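Local coordinates for fosfomycin resistance protein FosX (Mesorhizobium loti, PDB 1R9C) that catalyses the hydration of the antibiotic fosfomycin, using manganese as cofactor, and so confers resistance to it, at residues Y32-E37 against S42-F47; L15-R20 against Y110-H115. One frame throughout, in Å; residues are numbered along the deposited sequence.

How the contacts relate
Contact 1 joins segments 32-37 and 42-47, whose near ends are five residues apart, about 18 Å from the centre of the chain; contact 2, about 8 Å from that centre, brings together parts of the chain 90 residues apart. Both are partly buried, contact 1 reaching exposed residues such as Asp35, contact 2 keeping Met18 and Asp111 buried. Contact 1 has backbone bonds, a side-on ion pair and two waters; contact 2 has a methionine by a buried carboxylate and one long, doubtful ion pair. Helix 15-26 links them: Glu16 OE2 takes Arg43 NH2 at 2.7 Å, Leu15 and Thr19 pack on residues 42-47, and Met18 and Arg17 meet residues 110-115.

Contact 1: residues Y32-E37 against S42-F47; sequences YASDTE and SREKFF
Tyr32 and Phe46 face each other as an antiparallel hydrogen-bonded pair, with Phe46 N giving a bond of 3.0 Å to Tyr32 O and Tyr32 N a weak one back to Phe46 O. Their side chains lie alongside each other on one face of the sheet: Tyr32 CD2 sits 3.7 Å from Phe46 CD1, over the rim of the phenylalanine ring, and the ring planes are 31° apart. The tyrosine ring meets Glu44 CG edge-on, Tyr32 CE2 to Glu44 CG 3.8 Å. Glu44 is the inferred proton acceptor, so this aromatic edge packs against the stem of a probably catalytic side chain.

At Ser34 the strand pairing gives way to a 3-10 turn, and the serine bonds twice to Glu44: Ser34 N to Glu44 O is nearly straight (172°), and Glu44 N donates to Ser34 OG at 2.9 Å. The first torsion of Ser34 stands OG between its own N and carbonyl carbon, within range of Glu44 N. Farther out, Arg43 reaches Asp35 side-on. In this salt bridge Arg43 NE and NH2 both converge on Asp35 OD2, at 2.8 Å and 2.7 Å respectively, with carboxylate and guanidinium planes only 12° apart; a bend at chi3 turns the group that way. One water lies in bonding range of Ser34 OG, Asp35 OD1 and Ser42 O, with more acceptors around it than it has protons, and a second links Asp35 N to Glu44 O.

Ala33 and Lys45 form the non-hydrogen-bonded pair on the other face, where the lysine runs on to Glu30 and Thr19. The whole is the loop end of the hairpin of strands 29-33 and 44-49. Beyond it, strand 52-58 pairs with 44-49, helix 15-26 packs on Arg43 and Phe47, and Leu128 of the second subunit packs on Tyr32.

Contact 2: residues L15-R20 against Y110-H115; sequences LERMTR and YDDDNH
An Asx turn within the loop between strands 106-110 and 116-120 presents the Asp111 carboxylate to Met18 of helix 15-26. The methionine approaches with its thioether end, Met18 CE lying 3.5 Å and SD 3.8 Å from Asp111 OD1; CG stands anti to the backbone N (chi1 -178°), and a bend at chi2 carries the sulfur across to the loop.

Asp111 is buried but well supplied with donors. Its OD2 accepts Asp113 N at 2.8 Å, which closes the Asx turn, and His115 N at 3.0 Å, the two arriving from opposite faces of the carboxylate plane. Asp111 OD1 takes His115 ND1 at 2.6 Å through its syn lone pair, nearly in the imidazole plane. Three bonds thus fix the rotation of the carboxylate, and the imidazole's other nitrogen, NE2, bonds Asn68 of the second subunit.

Nearer the surface, Arg17 and Asp112 form a long ion pair, Arg17 NE to Asp112 OD2 3.6 Å, whose detail is doubtful because OD2 is modelled too close to the arginine chain. Met18 also packs on Val12 and Ile56, so the contact joins the helix over the four-stranded sheet to an Asx turn braced by a His-carboxylate hydrogen bond.

Contact 1: residues Y32-E37 against S42-F47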
ATOM      1  N   TYR A  32      10.066 -11.484  10.478  1.00 22.97           N
ATOM      2  CA  TYR A  32      11.347 -10.827  10.756  1.00 23.17           C
ATOM      3  C   TYR A  32      11.154  -9.717  11.763  1.00 22.64           C
ATOM      4  O   TYR A  32      10.149  -8.998  11.702  1.00 22.99           O
ATOM      5  CB  TYR A  32      11.936 -10.218   9.478  1.00 23.48           C
ATOM      6  CG  TYR A  32      13.164  -9.325   9.700  1.00 25.34           C
ATOM      7  CD1 TYR A  32      14.445  -9.881   9.862  1.00 26.04           C
ATOM      8  CD2 TYR A  32      13.037  -7.928   9.750  1.00 26.80           C
ATOM      9  CE1 TYR A  32      15.579  -9.056  10.057  1.00 27.68           C
ATOM     10  CE2 TYR A  32      14.171  -7.099   9.942  1.00 27.92           C
ATOM     11  CZ  TYR A  32      15.416  -7.665  10.090  1.00 28.88           C
ATOM     12  OH  TYR A  32      16.497  -6.832  10.283  1.00 30.78           O
ATOM     13  N   ALA A  33      12.133  -9.582  12.664  1.00 21.13           N
ATOM     14  CA  ALA A  33      12.224  -8.436  13.566  1.00 21.05           C
ATOM     15  C   ALA A  33      13.680  -8.000  13.696  1.00 21.24           C
ATOM     16  O   ALA A  33      14.553  -8.797  14.062  1.00 20.65           O
ATOM     17  CB  ALA A  33      11.614  -8.760  14.961  1.00 21.40           C
ATOM     18  N   SER A  34      13.941  -6.730  13.400  1.00 21.24           N
ATOM     19  CA  SER A  34      15.283  -6.179  13.539  1.00 22.40           C
ATOM     20  C   SER A  34      15.789  -6.213  14.986  1.00 23.38           C
ATOM     21  O   SER A  34      16.989  -6.186  15.215  1.00 22.51           O
ATOM     22  CB  SER A  34      15.365  -4.773  12.944  1.00 21.75           C
ATOM     23  OG  SER A  34      14.641  -3.860  13.732  1.00 23.38           O
ATOM     24  N   ASP A  35      14.879  -6.315  15.951  1.00 25.65           N
ATOM     25  CA  ASP A  35      15.258  -6.493  17.377  1.00 27.50           C
ATOM     26  C   ASP A  35      16.036  -7.778  17.713  1.00 28.28           C
ATOM     27  O   ASP A  35      16.710  -7.853  18.761  1.00 27.88           O
ATOM     28  CB  ASP A  35      14.011  -6.402  18.264  1.00 28.23           C
ATOM     29  CG  ASP A  35      13.643  -4.971  18.585  1.00 30.78           C
ATOM     30  OD1 ASP A  35      14.533  -4.091  18.529  1.00 32.49           O
ATOM     31  OD2 ASP A  35      12.479  -4.622  18.873  1.00 35.17           O
ATOM     32  N   THR A  36      15.947  -8.787  16.843  1.00 29.37           N
ATOM     33  CA  THR A  36      16.784  -9.994  16.963  1.00 31.15           C
ATOM     34  C   THR A  36      18.267  -9.689  16.670  1.00 31.96           C
ATOM     35  O   THR A  36      19.139 -10.546  16.848  1.00 32.80           O
ATOM     36  CB  THR A  36      16.247 -11.140  16.050  1.00 30.98           C
ATOM     37  OG1 THR A  36      14.811 -11.166  16.093  1.00 31.46           O
ATOM     38  CG2 THR A  36      16.623 -12.507  16.613  1.00 32.15           C
ATOM     39  N   GLU A  37      18.553  -8.454  16.253  1.00 33.03           N
ATOM     40  CA  GLU A  37      19.920  -8.007  15.965  1.00 33.48           C
ATOM     41  C   GLU A  37      20.557  -7.221  17.117  1.00 33.35           C
ATOM     42  O   GLU A  37      19.872  -6.533  17.876  1.00 33.29           O
ATOM     43  CB  GLU A  37      19.940  -7.142  14.696  1.00 33.90           C
ATOM     44  CG  GLU A  37      19.401  -7.838  13.453  1.00 35.59           C
ATOM     45  CD  GLU A  37      19.333  -6.937  12.222  1.00 39.04           C
ATOM     46  OE1 GLU A  37      19.973  -5.846  12.202  1.00 40.15           O
ATOM     47  OE2 GLU A  37      18.638  -7.333  11.257  1.00 39.16           O
ATOM     48  N   SER A  42      17.356   1.436  14.696  1.00 19.28           N
ATOM     49  CA  SER A  42      16.053   1.508  14.074  1.00 20.13           C
ATOM     50  C   SER A  42      15.347   0.163  14.272  1.00 19.84           C
ATOM     51  O   SER A  42      16.001  -0.891  14.337  1.00 19.92           O
ATOM     52  CB  SER A  42      16.220   1.843  12.598  1.00 20.94           C
ATOM     53  OG  SER A  42      16.803   0.759  11.912  1.00 23.65           O
ATOM     54  N   ARG A  43      14.026   0.218  14.403  1.00 19.73           N
ATOM     55  CA  ARG A  43      13.220  -0.968  14.668  1.00 19.51           C
ATOM     56  C   ARG A  43      12.197  -1.224  13.567  1.00 19.20           C
ATOM     57  O   ARG A  43      11.361  -0.384  13.282  1.00 19.01           O
ATOM     58  CB  ARG A  43      12.521  -0.825  16.021  1.00 19.70           C
ATOM     59  CG  ARG A  43      13.508  -0.457  17.134  1.00 19.47           C
ATOM     60  CD  ARG A  43      12.981  -0.601  18.533  1.00 21.80           C
ATOM     61  NE  ARG A  43      12.225  -1.837  18.741  1.00 22.36           N
ATOM     62  CZ  ARG A  43      10.918  -1.884  19.039  1.00 24.53           C
ATOM     63  NH1 ARG A  43      10.195  -0.767  19.150  1.00 23.42           N
ATOM     64  NH2 ARG A  43      10.338  -3.059  19.229  1.00 24.06           N
ATOM     65  N   GLU A  44      12.280  -2.399  12.952  1.00 18.90           N
ATOM     66  CA  GLU A  44      11.354  -2.762  11.891  1.00 19.95           C
ATOM     67  C   GLU A  44      10.929  -4.220  12.056  1.00 19.34           C
ATOM     68  O   GLU A  44      11.642  -5.012  12.696  1.00 18.81           O
ATOM     69  CB  GLU A  44      11.973  -2.497  10.504  1.00 21.00           C
ATOM     70  CG  GLU A  44      13.066  -3.461  10.094  1.00 25.90           C
ATOM     71  CD  GLU A  44      13.841  -3.003   8.862  1.00 32.16           C
ATOM     72  OE1 GLU A  44      13.242  -2.405   7.940  1.00 32.47           O
ATOM     73  OE2 GLU A  44      15.061  -3.258   8.822  1.00 36.92           O
ATOM     74  N   LYS A  45       9.757  -4.554  11.513  1.00 18.79           N
ATOM     75  CA  LYS A  45       9.299  -5.927  11.413  1.00 19.45           C
ATOM     76  C   LYS A  45       8.709  -6.155  10.046  1.00 19.28           C
ATOM     77  O   LYS A  45       8.156  -5.223   9.448  1.00 20.04           O
ATOM     78  CB  LYS A  45       8.180  -6.185  12.430  1.00 18.69           C
ATOM     79  CG  LYS A  45       8.627  -6.209  13.897  1.00 19.70           C
ATOM     80  CD  LYS A  45       7.454  -6.552  14.748  1.00 20.57           C
ATOM     81  CE  LYS A  45       7.832  -6.895  16.166  1.00 21.43           C
ATOM     82  NZ  LYS A  45       6.682  -7.670  16.743  1.00 19.71           N
ATOM     83  N   PHE A  46       8.819  -7.394   9.555  1.00 19.83           N
ATOM     84  CA  PHE A  46       8.193  -7.806   8.298  1.00 19.97           C
ATOM     85  C   PHE A  46       7.115  -8.854   8.626  1.00 20.93           C
ATOM     86  O   PHE A  46       7.330  -9.756   9.486  1.00 20.35           O
ATOM     87  CB  PHE A  46       9.195  -8.479   7.366  1.00 20.35           C
ATOM     88  CG  PHE A  46      10.334  -7.601   6.908  1.00 20.36           C
ATOM     89  CD1 PHE A  46      11.498  -8.185   6.436  1.00 22.27           C
ATOM     90  CD2 PHE A  46      10.226  -6.206   6.910  1.00 19.79           C
ATOM     91  CE1 PHE A  46      12.565  -7.406   5.973  1.00 25.54           C
ATOM     92  CE2 PHE A  46      11.280  -5.416   6.478  1.00 23.84           C
ATOM     93  CZ  PHE A  46      12.453  -6.015   5.992  1.00 22.94           C
ATOM     94  N   PHE A  47       5.981  -8.747   7.926  1.00 19.97           N
ATOM     95  CA  PHE A  47       4.908  -9.702   8.070  1.00 21.37           C
ATOM     96  C   PHE A  47       4.469 -10.210   6.722  1.00 21.18           C
ATOM     97  O   PHE A  47       4.628  -9.522   5.693  1.00 21.48           O
ATOM     98  CB  PHE A  47       3.680  -9.042   8.723  1.00 20.71           C
ATOM     99  CG  PHE A  47       3.885  -8.628  10.153  1.00 23.47           C
ATOM    100  CD1 PHE A  47       4.458  -7.382  10.465  1.00 23.51           C
ATOM    101  CD2 PHE A  47       3.460  -9.441  11.183  1.00 22.24           C
ATOM    102  CE1 PHE A  47       4.622  -6.988  11.776  1.00 23.04           C
ATOM    103  CE2 PHE A  47       3.641  -9.046  12.532  1.00 22.58           C
ATOM    104  CZ  PHE A  47       4.223  -7.822  12.814  1.00 20.66           C
TER
HETATM  105  O   HOH W   1      16.011  -3.233  16.026  1.00 34.91           O
HETATM  106  O   HOH W   2      12.175  -5.164  15.623  1.00 40.02           O

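Contact 2: residues L15-R20 against Y110-H115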
ATOM      1  N   LEU A  15       5.359  -0.278  17.517  1.00 20.73           N
ATOM      2  CA  LEU A  15       5.502  -1.535  16.789  1.00 21.35           C
ATOM      3  C   LEU A  15       4.755  -2.726  17.386  1.00 20.97           C
ATOM      4  O   LEU A  15       4.332  -3.659  16.659  1.00 21.78           O
ATOM      5  CB  LEU A  15       6.980  -1.929  16.741  1.00 21.66           C
ATOM      6  CG  LEU A  15       7.942  -1.528  15.633  1.00 25.15           C
ATOM      7  CD1 LEU A  15       9.192  -2.422  15.671  1.00 25.40           C
ATOM      8  CD2 LEU A  15       7.298  -1.607  14.280  1.00 25.77           C
ATOM      9  N   GLU A  16       4.686  -2.757  18.718  1.00 20.24           N
ATOM     10  CA  GLU A  16       4.041  -3.861  19.412  1.00 20.46           C
ATOM     11  C   GLU A  16       2.556  -3.841  19.132  1.00 20.39           C
ATOM     12  O   GLU A  16       1.988  -4.847  18.715  1.00 20.27           O
ATOM     13  CB  GLU A  16       4.353  -3.808  20.915  1.00 20.63           C
ATOM     14  CG  GLU A  16       5.809  -4.147  21.196  1.00 21.10           C
ATOM     15  CD  GLU A  16       6.790  -3.068  20.754  1.00 21.40           C
ATOM     16  OE1 GLU A  16       6.576  -1.861  21.030  1.00 22.84           O
ATOM     17  OE2 GLU A  16       7.798  -3.433  20.127  1.00 22.83           O
ATOM     18  N   ARG A  17       1.942  -2.674  19.289  1.00 20.89           N
ATOM     19  CA  ARG A  17       0.503  -2.541  19.046  1.00 22.32           C
ATOM     20  C   ARG A  17       0.183  -2.799  17.580  1.00 22.19           C
ATOM     21  O   ARG A  17      -0.804  -3.464  17.275  1.00 21.36           O
ATOM     22  CB  ARG A  17       0.027  -1.152  19.451  1.00 23.29           C
ATOM     23  CG  ARG A  17      -1.471  -0.953  19.428  1.00 28.43           C
ATOM     24  CD  ARG A  17      -2.269  -1.911  20.288  1.00 29.46           C
ATOM     25  NE  ARG A  17      -3.681  -1.903  19.922  1.00 33.17           N
ATOM     26  CZ  ARG A  17      -4.536  -2.886  20.220  1.00 32.30           C
ATOM     27  NH1 ARG A  17      -4.137  -3.976  20.888  1.00 34.78           N
ATOM     28  NH2 ARG A  17      -5.794  -2.778  19.860  1.00 32.08           N
ATOM     29  N   MET A  18       1.006  -2.270  16.669  1.00 21.78           N
ATOM     30  CA  MET A  18       0.767  -2.500  15.238  1.00 21.57           C
ATOM     31  C   MET A  18       0.839  -4.008  14.926  1.00 21.01           C
ATOM     32  O   MET A  18       0.056  -4.496  14.125  1.00 21.54           O
ATOM     33  CB  MET A  18       1.750  -1.709  14.373  1.00 21.81           C
ATOM     34  CG  MET A  18       1.506  -1.868  12.864  1.00 21.81           C
ATOM     35  SD  MET A  18      -0.141  -1.286  12.358  1.00 23.55           S
ATOM     36  CE  MET A  18       0.182  -1.065  10.593  1.00 21.83           C
ATOM     37  N   THR A  19       1.779  -4.722  15.551  1.00 20.66           N
ATOM     38  CA  THR A  19       1.897  -6.170  15.423  1.00 19.58           C
ATOM     39  C   THR A  19       0.538  -6.814  15.777  1.00 20.97           C
ATOM     40  O   THR A  19       0.027  -7.679  15.043  1.00 19.63           O
ATOM     41  CB  THR A  19       3.026  -6.694  16.362  1.00 20.31           C
ATOM     42  OG1 THR A  19       4.305  -6.238  15.884  1.00 20.12           O
ATOM     43  CG2 THR A  19       3.119  -8.214  16.332  1.00 19.48           C
ATOM     44  N   ARG A  20      -0.044  -6.375  16.905  1.00 21.07           N
ATOM     45  CA  ARG A  20      -1.290  -6.963  17.390  1.00 22.00           C
ATOM     46  C   ARG A  20      -2.443  -6.670  16.422  1.00 22.04           C
ATOM     47  O   ARG A  20      -3.262  -7.544  16.146  1.00 22.57           O
ATOM     48  CB  ARG A  20      -1.584  -6.547  18.836  1.00 22.12           C
ATOM     49  CG  ARG A  20      -0.443  -6.931  19.827  1.00 24.38           C
ATOM     50  CD  ARG A  20       0.117  -8.405  19.705  1.00 28.25           C
ATOM     51  NE  ARG A  20       1.237  -8.684  20.624  1.00 35.18           N
ATOM     52  CZ  ARG A  20       2.111  -9.701  20.494  1.00 37.68           C
ATOM     53  NH1 ARG A  20       2.002 -10.542  19.456  1.00 37.58           N
ATOM     54  NH2 ARG A  20       3.097  -9.884  21.404  1.00 35.15           N
ATOM     55  N   TYR A 110      -9.205   2.303  10.989  1.00 20.58           N
ATOM     56  CA  TYR A 110      -7.914   2.984  11.048  1.00 20.69           C
ATOM     57  C   TYR A 110      -7.068   2.173  12.007  1.00 20.79           C
ATOM     58  O   TYR A 110      -7.598   1.641  12.983  1.00 20.06           O
ATOM     59  CB  TYR A 110      -8.075   4.400  11.622  1.00 20.17           C
ATOM     60  CG  TYR A 110      -9.021   5.263  10.824  1.00 19.93           C
ATOM     61  CD1 TYR A 110     -10.378   5.238  11.091  1.00 21.20           C
ATOM     62  CD2 TYR A 110      -8.555   6.039   9.758  1.00 19.12           C
ATOM     63  CE1 TYR A 110     -11.258   5.993  10.372  1.00 22.50           C
ATOM     64  CE2 TYR A 110      -9.428   6.790   8.994  1.00 21.22           C
ATOM     65  CZ  TYR A 110     -10.784   6.783   9.333  1.00 23.23           C
ATOM     66  OH  TYR A 110     -11.675   7.514   8.620  1.00 23.57           O
ATOM     67  N   ASP A 111      -5.758   2.105  11.776  1.00 21.25           N
ATOM     68  CA  ASP A 111      -4.875   1.553  12.798  1.00 21.21           C
ATOM     69  C   ASP A 111      -4.594   2.676  13.811  1.00 22.32           C
ATOM     70  O   ASP A 111      -5.405   3.637  13.940  1.00 22.30           O
ATOM     71  CB  ASP A 111      -3.582   1.027  12.146  1.00 20.57           C
ATOM     72  CG  ASP A 111      -2.738   2.147  11.547  1.00 19.66           C
ATOM     73  OD1 ASP A 111      -1.681   1.848  10.987  1.00 19.16           O
ATOM     74  OD2 ASP A 111      -3.045   3.359  11.618  1.00 16.82           O
ATOM     75  N   ASP A 112      -3.456   2.609  14.519  1.00 21.72           N
ATOM     76  CA  ASP A 112      -3.240   3.573  15.607  1.00 22.03           C
ATOM     77  C   ASP A 112      -2.524   4.828  15.133  1.00 21.59           C
ATOM     78  O   ASP A 112      -2.208   5.709  15.930  1.00 21.59           O
ATOM     79  CB  ASP A 112      -2.424   2.954  16.753  1.00 22.59           C
ATOM     80  CG  ASP A 112      -3.224   1.998  17.610  1.00 25.50           C
ATOM     81  OD1 ASP A 112      -4.483   2.089  17.674  1.00 26.37           O
ATOM     82  OD2 ASP A 112      -2.651   1.128  18.292  1.00 28.03           O
ATOM     83  N   ASP A 113      -2.253   4.907  13.832  1.00 21.10           N
ATOM     84  CA  ASP A 113      -1.346   5.927  13.298  1.00 21.07           C
ATOM     85  C   ASP A 113      -1.990   6.634  12.093  1.00 20.68           C
ATOM     86  O   ASP A 113      -1.311   7.059  11.172  1.00 20.73           O
ATOM     87  CB  ASP A 113      -0.007   5.266  12.923  1.00 20.53           C
ATOM     88  CG  ASP A 113       0.735   4.719  14.142  1.00 22.54           C
ATOM     89  OD1 ASP A 113       1.443   5.495  14.829  1.00 18.23           O
ATOM     90  OD2 ASP A 113       0.645   3.526  14.495  1.00 22.42           O
ATOM     91  N   ASN A 114      -3.320   6.737  12.116  1.00 20.39           N
ATOM     92  CA  ASN A 114      -4.090   7.376  11.052  1.00 20.99           C
ATOM     93  C   ASN A 114      -4.055   6.739   9.664  1.00 21.32           C
ATOM     94  O   ASN A 114      -4.513   7.342   8.720  1.00 22.71           O
ATOM     95  CB  ASN A 114      -3.793   8.891  10.984  1.00 20.64           C
ATOM     96  CG  ASN A 114      -4.143   9.581  12.268  1.00 22.38           C
ATOM     97  OD1 ASN A 114      -5.043   9.133  12.999  1.00 23.06           O
ATOM     98  ND2 ASN A 114      -3.446  10.664  12.570  1.00 24.03           N
ATOM     99  N   HIS A 115      -3.542   5.523   9.532  1.00 21.63           N
ATOM    100  CA  HIS A 115      -3.688   4.789   8.279  1.00 21.38           C
ATOM    101  C   HIS A 115      -5.091   4.200   8.168  1.00 21.21           C
ATOM    102  O   HIS A 115      -5.555   3.550   9.111  1.00 20.56           O
ATOM    103  CB  HIS A 115      -2.700   3.621   8.190  1.00 21.82           C
ATOM    104  CG  HIS A 115      -1.265   4.012   8.397  1.00 20.99           C
ATOM    105  ND1 HIS A 115      -0.530   3.575   9.479  1.00 21.86           N
ATOM    106  CD2 HIS A 115      -0.407   4.721   7.623  1.00 23.77           C
ATOM    107  CE1 HIS A 115       0.707   4.041   9.389  1.00 21.67           C
ATOM    108  NE2 HIS A 115       0.806   4.752   8.279  1.00 21.65           N
TER